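PDB 2IL5: hypothetical protein from Staphylococcus aureus subsp. aureus, which is of unknown function but belongs to the Hsp90 ATPase activator homologue 1-like family and may bind a hydrophobic ligand or protein partner, as relatives with its Bet v 1-like fold do. Local coordinates for residues 18-29 against 155-166. Sequence-based numbering, arbitrary orientation.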
ATOM      1  N   ILE A  18      -5.785   8.979   2.052  1.00 46.12           N
ATOM      2  CA  ILE A  18      -6.987   8.217   2.403  1.00 46.21           C
ATOM      3  C   ILE A  18      -7.176   8.133   3.921  1.00 46.78           C
ATOM      4  O   ILE A  18      -6.245   7.810   4.650  1.00 46.75           O
ATOM      5  CB  ILE A  18      -7.010   6.783   1.752  1.00 46.18           C
ATOM      6  CG1 ILE A  18      -7.063   6.884   0.211  1.00 44.49           C
ATOM      7  CG2 ILE A  18      -8.194   5.968   2.317  1.00 45.05           C
ATOM      8  CD1 ILE A  18      -7.038   5.557  -0.539  1.00 40.33           C
ATOM      9  N   GLU A  19      -8.378   8.463   4.388  1.00 48.34           N
ATOM     10  CA  GLU A  19      -8.757   8.261   5.796  1.00 49.26           C
ATOM     11  C   GLU A  19      -9.798   7.141   5.912  1.00 49.14           C
ATOM     12  O   GLU A  19     -10.831   7.178   5.233  1.00 48.83           O
ATOM     13  CB  GLU A  19      -9.315   9.546   6.422  1.00 49.35           C
ATOM     14  CG  GLU A  19      -9.859   9.323   7.828  1.00 53.27           C
ATOM     15  CD  GLU A  19     -10.429  10.571   8.474  1.00 57.67           C
ATOM     16  OE1 GLU A  19     -10.673  11.578   7.777  1.00 59.54           O
ATOM     17  OE2 GLU A  19     -10.633  10.538   9.699  1.00 60.04           O
ATOM     18  N   LYS A  20      -9.509   6.144   6.748  1.00 49.12           N
ATOM     19  CA  LYS A  20     -10.502   5.112   7.104  1.00 49.23           C
ATOM     20  C   LYS A  20     -10.752   5.055   8.611  1.00 48.70           C
ATOM     21  O   LYS A  20      -9.814   5.154   9.402  1.00 47.90           O
ATOM     22  CB  LYS A  20     -10.040   3.740   6.642  1.00 49.44           C
ATOM     23  CG  LYS A  20      -9.927   3.580   5.143  1.00 53.03           C
ATOM     24  CD  LYS A  20     -11.295   3.642   4.529  1.00 55.90           C
ATOM     25  CE  LYS A  20     -11.205   3.626   3.029  1.00 57.34           C
ATOM     26  NZ  LYS A  20     -12.589   3.566   2.469  1.00 57.51           N
ATOM     27  N   LEU A  21     -12.022   4.887   8.987  1.00 48.88           N
ATOM     28  CA  LEU A  21     -12.455   4.663  10.390  1.00 48.83           C
ATOM     29  C   LEU A  21     -12.958   3.216  10.573  1.00 48.84           C
ATOM     30  O   LEU A  21     -13.892   2.786   9.915  1.00 47.80           O
ATOM     31  CB  LEU A  21     -13.557   5.651  10.794  1.00 48.33           C
ATOM     32  CG  LEU A  21     -13.236   7.158  10.785  1.00 48.79           C
ATOM     33  CD1 LEU A  21     -14.501   7.979  11.070  1.00 49.58           C
ATOM     34  CD2 LEU A  21     -12.168   7.544  11.781  1.00 46.72           C
ATOM     35  N   TYR A  22     -12.293   2.464  11.448  1.00 49.33           N
ATOM     36  CA  TYR A  22     -12.664   1.083  11.722  1.00 49.12           C
ATOM     37  C   TYR A  22     -13.031   0.950  13.173  1.00 49.22           C
ATOM     38  O   TYR A  22     -12.577   1.745  13.997  1.00 49.48           O
ATOM     39  CB  TYR A  22     -11.505   0.137  11.418  1.00 48.85           C
ATOM     40  CG  TYR A  22     -11.043   0.202   9.999  1.00 50.19           C
ATOM     41  CD1 TYR A  22      -9.744   0.639   9.675  1.00 49.96           C
ATOM     42  CD2 TYR A  22     -11.917  -0.136   8.957  1.00 49.87           C
ATOM     43  CE1 TYR A  22      -9.332   0.708   8.344  1.00 49.71           C
ATOM     44  CE2 TYR A  22     -11.520  -0.072   7.645  1.00 50.20           C
ATOM     45  CZ  TYR A  22     -10.221   0.352   7.338  1.00 50.26           C
ATOM     46  OH  TYR A  22      -9.855   0.394   6.014  1.00 49.61           O
ATOM     47  N   LYS A  23     -13.835  -0.068  13.466  1.00 49.10           N
ATOM     48  CA  LYS A  23     -14.152  -0.475  14.826  1.00 49.86           C
ATOM     49  C   LYS A  23     -13.003  -1.261  15.486  1.00 49.72           C
ATOM     50  O   LYS A  23     -12.927  -1.355  16.708  1.00 49.90           O
ATOM     51  CB  LYS A  23     -15.422  -1.342  14.827  1.00 50.00           C
ATOM     52  CG  LYS A  23     -15.224  -2.655  14.057  1.00 50.80           C
ATOM     53  CD  LYS A  23     -16.450  -3.519  14.023  1.00 53.47           C
ATOM     54  CE  LYS A  23     -16.240  -4.650  13.039  1.00 54.66           C
ATOM     55  NZ  LYS A  23     -17.530  -5.130  12.464  1.00 57.31           N
ATOM     56  N   PHE A  24     -12.142  -1.861  14.672  1.00 49.67           N
ATOM     57  CA  PHE A  24     -10.994  -2.624  15.177  1.00 49.59           C
ATOM     58  C   PHE A  24     -10.023  -1.766  15.974  1.00 48.55           C
ATOM     59  O   PHE A  24      -9.900  -0.592  15.684  1.00 47.82           O
ATOM     60  CB  PHE A  24     -10.226  -3.210  14.002  1.00 50.32           C
ATOM     61  CG  PHE A  24     -11.069  -3.989  13.072  1.00 51.92           C
ATOM     62  CD1 PHE A  24     -11.776  -5.100  13.523  1.00 54.98           C
ATOM     63  CD2 PHE A  24     -11.160  -3.625  11.738  1.00 53.33           C
ATOM     64  CE1 PHE A  24     -12.579  -5.838  12.636  1.00 56.14           C
ATOM     65  CE2 PHE A  24     -11.948  -4.354  10.853  1.00 53.48           C
ATOM     66  CZ  PHE A  24     -12.649  -5.458  11.299  1.00 54.23           C
ATOM     67  N   SER A  25      -9.344  -2.369  16.959  1.00 47.55           N
ATOM     68  CA  SER A  25      -8.237  -1.728  17.695  1.00 46.87           C
ATOM     69  C   SER A  25      -7.026  -1.368  16.778  1.00 46.22           C
ATOM     70  O   SER A  25      -6.791  -2.057  15.766  1.00 46.14           O
ATOM     71  CB  SER A  25      -7.776  -2.617  18.856  1.00 46.68           C
ATOM     72  OG  SER A  25      -7.032  -3.726  18.381  1.00 46.80           O
ATOM     73  N   PRO A  26      -6.279  -0.280  17.108  1.00 45.17           N
ATOM     74  CA  PRO A  26      -5.084   0.096  16.318  1.00 44.87           C
ATOM     75  C   PRO A  26      -4.139  -1.068  16.145  1.00 44.24           C
ATOM     76  O   PRO A  26      -3.616  -1.283  15.068  1.00 44.34           O
ATOM     77  CB  PRO A  26      -4.431   1.196  17.168  1.00 44.53           C
ATOM     78  CG  PRO A  26      -5.578   1.854  17.812  1.00 44.92           C
ATOM     79  CD  PRO A  26      -6.537   0.703  18.173  1.00 44.57           C
ATOM     80  N   GLU A  27      -3.932  -1.801  17.223  1.00 44.02           N
ATOM     81  CA  GLU A  27      -3.214  -3.059  17.200  1.00 43.99           C
ATOM     82  C   GLU A  27      -3.655  -4.075  16.141  1.00 43.53           C
ATOM     83  O   GLU A  27      -2.810  -4.759  15.565  1.00 43.83           O
ATOM     84  CB  GLU A  27      -3.329  -3.729  18.563  1.00 43.40           C
ATOM     85  CG  GLU A  27      -3.212  -5.241  18.482  1.00 44.59           C
ATOM     86  CD  GLU A  27      -2.964  -5.891  19.803  1.00 47.90           C
ATOM     87  OE1 GLU A  27      -3.758  -5.662  20.744  1.00 48.62           O
ATOM     88  OE2 GLU A  27      -1.982  -6.653  19.886  1.00 49.81           O
ATOM     89  N   LEU A  28      -4.969  -4.235  15.955  1.00 43.40           N
ATOM     90  CA  LEU A  28      -5.492  -5.170  14.933  1.00 42.89           C
ATOM     91  C   LEU A  28      -5.253  -4.658  13.513  1.00 42.98           C
ATOM     92  O   LEU A  28      -4.879  -5.433  12.638  1.00 42.93           O
ATOM     93  CB  LEU A  28      -6.963  -5.523  15.156  1.00 42.23           C
ATOM     94  CG  LEU A  28      -7.258  -6.537  16.283  1.00 41.68           C
ATOM     95  CD1 LEU A  28      -8.740  -6.757  16.358  1.00 40.13           C
ATOM     96  CD2 LEU A  28      -6.526  -7.894  16.137  1.00 40.52           C
ATOM     97  N   VAL A  29      -5.457  -3.357  13.298  1.00 42.71           N
ATOM     98  CA  VAL A  29      -5.137  -2.742  12.012  1.00 42.55           C
ATOM     99  C   VAL A  29      -3.629  -2.705  11.716  1.00 42.67           C
ATOM    100  O   VAL A  29      -3.214  -2.989  10.589  1.00 43.63           O
ATOM    101  CB  VAL A  29      -5.765  -1.341  11.863  1.00 42.62           C
ATOM    102  CG1 VAL A  29      -5.512  -0.808  10.448  1.00 40.74           C
ATOM    103  CG2 VAL A  29      -7.276  -1.438  12.129  1.00 41.35           C
ATOM    104  N   GLU A 155      -8.331   1.674  -2.191  1.00 45.55           N
ATOM    105  CA  GLU A 155      -9.670   1.402  -1.651  1.00 46.62           C
ATOM    106  C   GLU A 155      -9.999  -0.070  -1.691  1.00 46.64           C
ATOM    107  O   GLU A 155     -10.516  -0.606  -0.700  1.00 46.56           O
ATOM    108  CB  GLU A 155     -10.776   2.130  -2.413  1.00 46.59           C
ATOM    109  CG  GLU A 155     -10.826   3.648  -2.281  1.00 52.40           C
ATOM    110  CD  GLU A 155     -10.991   4.174  -0.863  1.00 56.93           C
ATOM    111  OE1 GLU A 155     -11.491   3.436  -0.004  1.00 61.71           O
ATOM    112  OE2 GLU A 155     -10.650   5.352  -0.614  1.00 58.90           O
ATOM    113  N   LEU A 156      -9.751  -0.719  -2.838  1.00 46.78           N
ATOM    114  CA  LEU A 156     -10.081  -2.150  -3.003  1.00 46.82           C
ATOM    115  C   LEU A 156      -9.237  -2.985  -2.072  1.00 46.65           C
ATOM    116  O   LEU A 156      -9.715  -3.977  -1.534  1.00 46.83           O
ATOM    117  CB  LEU A 156      -9.844  -2.657  -4.423  1.00 45.91           C
ATOM    118  CG  LEU A 156     -10.832  -2.542  -5.555  1.00 47.08           C
ATOM    119  CD1 LEU A 156     -10.134  -2.970  -6.849  1.00 46.49           C
ATOM    120  CD2 LEU A 156     -12.060  -3.363  -5.295  1.00 44.14           C
HETATM  121  N   MSE A 157      -7.980  -2.568  -1.897  1.00 46.89           N
HETATM  122  CA  MSE A 157      -7.047  -3.203  -0.947  1.00 47.20           C
HETATM  123  C   MSE A 157      -7.438  -3.093   0.524  1.00 46.88           C
HETATM  124  O   MSE A 157      -7.251  -4.033   1.288  1.00 46.20           O
HETATM  125  CB  MSE A 157      -5.668  -2.584  -1.076  1.00 46.92           C
HETATM  126  CG  MSE A 157      -4.706  -3.407  -1.861  1.00 49.30           C
HETATM  127 SE   MSE A 157      -2.981  -2.502  -1.806  0.70 51.09          SE
HETATM  128  CE  MSE A 157      -3.118  -1.766  -3.566  1.00 45.78           C
ATOM    129  N   PHE A 158      -7.890  -1.906   0.928  1.00 46.65           N
ATOM    130  CA  PHE A 158      -8.209  -1.669   2.319  1.00 46.74           C
ATOM    131  C   PHE A 158      -9.513  -2.363   2.658  1.00 47.04           C
ATOM    132  O   PHE A 158      -9.735  -2.749   3.799  1.00 47.02           O
ATOM    133  CB  PHE A 158      -8.341  -0.183   2.614  1.00 45.64           C
ATOM    134  CG  PHE A 158      -7.098   0.584   2.377  1.00 46.91           C
ATOM    135  CD1 PHE A 158      -5.840  -0.008   2.524  1.00 45.52           C
ATOM    136  CD2 PHE A 158      -7.163   1.922   2.037  1.00 45.48           C
ATOM    137  CE1 PHE A 158      -4.677   0.730   2.319  1.00 45.94           C
ATOM    138  CE2 PHE A 158      -6.008   2.633   1.853  1.00 46.41           C
ATOM    139  CZ  PHE A 158      -4.764   2.032   1.984  1.00 44.04           C
ATOM    140  N   ASP A 159     -10.397  -2.503   1.687  1.00 47.75           N
ATOM    141  CA  ASP A 159     -11.616  -3.166   2.056  1.00 48.96           C
ATOM    142  C   ASP A 159     -11.463  -4.710   2.075  1.00 47.67           C
ATOM    143  O   ASP A 159     -12.055  -5.401   2.897  1.00 46.30           O
ATOM    144  CB  ASP A 159     -12.914  -2.489   1.528  1.00 50.41           C
ATOM    145  CG  ASP A 159     -13.140  -2.617   0.045  1.00 55.44           C
ATOM    146  OD1 ASP A 159     -12.889  -3.688  -0.554  1.00 63.84           O
ATOM    147  OD2 ASP A 159     -13.689  -1.645  -0.526  1.00 60.10           O
ATOM    148  N   LYS A 160     -10.532  -5.200   1.265  1.00 46.65           N
ATOM    149  CA  LYS A 160      -9.985  -6.530   1.456  1.00 45.91           C
ATOM    150  C   LYS A 160      -9.261  -6.719   2.805  1.00 46.02           C
ATOM    151  O   LYS A 160      -9.503  -7.682   3.513  1.00 46.32           O
ATOM    152  CB  LYS A 160      -9.061  -6.844   0.311  1.00 45.81           C
ATOM    153  CG  LYS A 160      -8.556  -8.240   0.310  1.00 46.29           C
ATOM    154  CD  LYS A 160      -8.794  -8.866  -1.038  1.00 49.63           C
ATOM    155  CE  LYS A 160      -7.779  -8.513  -2.108  1.00 49.21           C
ATOM    156  NZ  LYS A 160      -8.262  -9.319  -3.317  1.00 54.85           N
HETATM  157  N   MSE A 161      -8.355  -5.815   3.147  1.00 46.07           N
HETATM  158  CA  MSE A 161      -7.757  -5.796   4.462  1.00 46.14           C
HETATM  159  C   MSE A 161      -8.816  -5.825   5.590  1.00 46.98           C
HETATM  160  O   MSE A 161      -8.621  -6.485   6.604  1.00 46.49           O
HETATM  161  CB  MSE A 161      -6.835  -4.573   4.623  1.00 46.13           C
HETATM  162  CG  MSE A 161      -6.075  -4.512   5.977  1.00 44.03           C
HETATM  163 SE   MSE A 161      -5.568  -2.668   6.369  0.70 49.89          SE
HETATM  164  CE  MSE A 161      -7.261  -1.903   6.918  1.00 44.82           C
ATOM    165  N   TYR A 162      -9.911  -5.091   5.415  1.00 48.07           N
ATOM    166  CA  TYR A 162     -10.965  -5.037   6.411  1.00 49.63           C
ATOM    167  C   TYR A 162     -11.595  -6.433   6.735  1.00 49.57           C
ATOM    168  O   TYR A 162     -11.780  -6.760   7.905  1.00 47.60           O
ATOM    169  CB  TYR A 162     -12.041  -4.010   6.018  1.00 50.70           C
ATOM    170  CG  TYR A 162     -13.240  -4.017   6.958  1.00 53.52           C
ATOM    171  CD1 TYR A 162     -13.318  -3.128   8.035  1.00 55.26           C
ATOM    172  CD2 TYR A 162     -14.283  -4.941   6.791  1.00 55.37           C
ATOM    173  CE1 TYR A 162     -14.420  -3.148   8.913  1.00 56.11           C
ATOM    174  CE2 TYR A 162     -15.366  -4.967   7.659  1.00 56.10           C
ATOM    175  CZ  TYR A 162     -15.424  -4.067   8.717  1.00 56.11           C
ATOM    176  OH  TYR A 162     -16.505  -4.096   9.575  1.00 57.99           O
ATOM    177  N   HIS A 163     -11.904  -7.222   5.700  1.00 50.56           N
ATOM    178  CA  HIS A 163     -12.447  -8.568   5.860  1.00 52.05           C
ATOM    179  C   HIS A 163     -11.433  -9.557   6.392  1.00 52.83           C
ATOM    180  O   HIS A 163     -11.791 -10.423   7.160  1.00 53.37           O
ATOM    181  CB  HIS A 163     -13.046  -9.077   4.562  1.00 52.63           C
ATOM    182  CG  HIS A 163     -14.229  -8.288   4.105  1.00 54.17           C
ATOM    183  ND1 HIS A 163     -15.513  -8.553   4.537  1.00 57.12           N
ATOM    184  CD2 HIS A 163     -14.323  -7.231   3.263  1.00 55.87           C
ATOM    185  CE1 HIS A 163     -16.350  -7.700   3.969  1.00 58.66           C
ATOM    186  NE2 HIS A 163     -15.651  -6.884   3.195  1.00 58.56           N
ATOM    187  N   VAL A 164     -10.165  -9.419   6.023  1.00 53.91           N
ATOM    188  CA  VAL A 164      -9.115 -10.255   6.597  1.00 54.77           C
ATOM    189  C   VAL A 164      -9.059 -10.015   8.108  1.00 55.79           C
ATOM    190  O   VAL A 164      -8.882 -10.958   8.882  1.00 56.66           O
ATOM    191  CB  VAL A 164      -7.736  -9.952   5.967  1.00 55.37           C
ATOM    192  CG1 VAL A 164      -6.577 -10.552   6.821  1.00 55.59           C
ATOM    193  CG2 VAL A 164      -7.685 -10.416   4.502  1.00 53.80           C
ATOM    194  N   ILE A 165      -9.211  -8.760   8.536  1.00 56.33           N
ATOM    195  CA  ILE A 165      -9.246  -8.462   9.973  1.00 56.67           C
ATOM    196  C   ILE A 165     -10.541  -8.991  10.642  1.00 57.92           C
ATOM    197  O   ILE A 165     -10.486  -9.645  11.687  1.00 57.77           O
ATOM    198  CB  ILE A 165      -9.013  -6.951  10.284  1.00 56.25           C
ATOM    199  CG1 ILE A 165      -7.697  -6.457   9.699  1.00 53.48           C
ATOM    200  CG2 ILE A 165      -8.995  -6.714  11.812  1.00 57.32           C
ATOM    201  CD1 ILE A 165      -7.605  -4.934   9.577  1.00 48.22           C
ATOM    202  N   GLU A 166     -11.685  -8.715  10.018  1.00 59.36           N
ATOM    203  CA  GLU A 166     -12.989  -9.169  10.466  1.00 61.66           C
ATOM    204  C   GLU A 166     -13.053 -10.696  10.701  1.00 63.10           C
ATOM    205  O   GLU A 166     -13.659 -11.146  11.657  1.00 62.57           O
ATOM    206  CB  GLU A 166     -14.043  -8.746   9.439  1.00 61.54           C
ATOM    207  CG  GLU A 166     -15.463  -9.223   9.727  1.00 62.89           C
ATOM    208  CD  GLU A 166     -16.313  -8.157  10.397  1.00 64.38           C
ATOM    209  OE1 GLU A 166     -16.543  -8.269  11.641  1.00 63.87           O
ATOM    210  OE2 GLU A 166     -16.741  -7.206   9.675  1.00 64.52           O
TER
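Lys20 and Glu155 form a salt bridge in the Bet v 1-like (helix-grip) fold, where residues 18-22 of the edge strand run nearly parallel to residues 155-166 of the long C-terminal helix, at 20°. Lys20 NZ donates to the syn lone pair of Glu155 OE1 over 2.7 Å; both chains reach this point by bending at chi2 (-67° in Lys20). The other carboxylate oxygen, OE2, rests against Ile18 CD1, which also meets the Phe158 ring. Backbone hydrogen bonds join Ile18, Lys20 and Tyr22 to Phe122, Met120 and Thr118 of strand 118-128, and Phe122 meets Phe158 edge-to-face.

A second polar group is looser. Lys23 NZ lies 3.4 Å from Glu166 OE1, a weak hydrogen bond within a salt bridge, and gives another weak one to Tyr162 OH at 3.2 Å. The Lys23 chain, extended beyond CG, crosses both partners at about a right angle, and its ammonium bridges two residues one helical turn apart.

Beside it Tyr22, Phe24 and Tyr162 form an aromatic cluster. Tyr162 CD1 lies 3.4 Å from Tyr22 CD2 and equally near Phe24 CE2, with Phe24 CZ over one face of the Tyr162 ring. Tyr22 OH touches Phe158 CB and the selenomethionine methyl Met161 CE. Beyond the strand, Ser25 N-caps helix 26-32, its OG accepting from Leu28 N at 3.2 Å. On the preceding residue, Phe24, a CH-pi contact sets Ile165 CG2 3.5 Å from the ring centroid, just 7° off the normal.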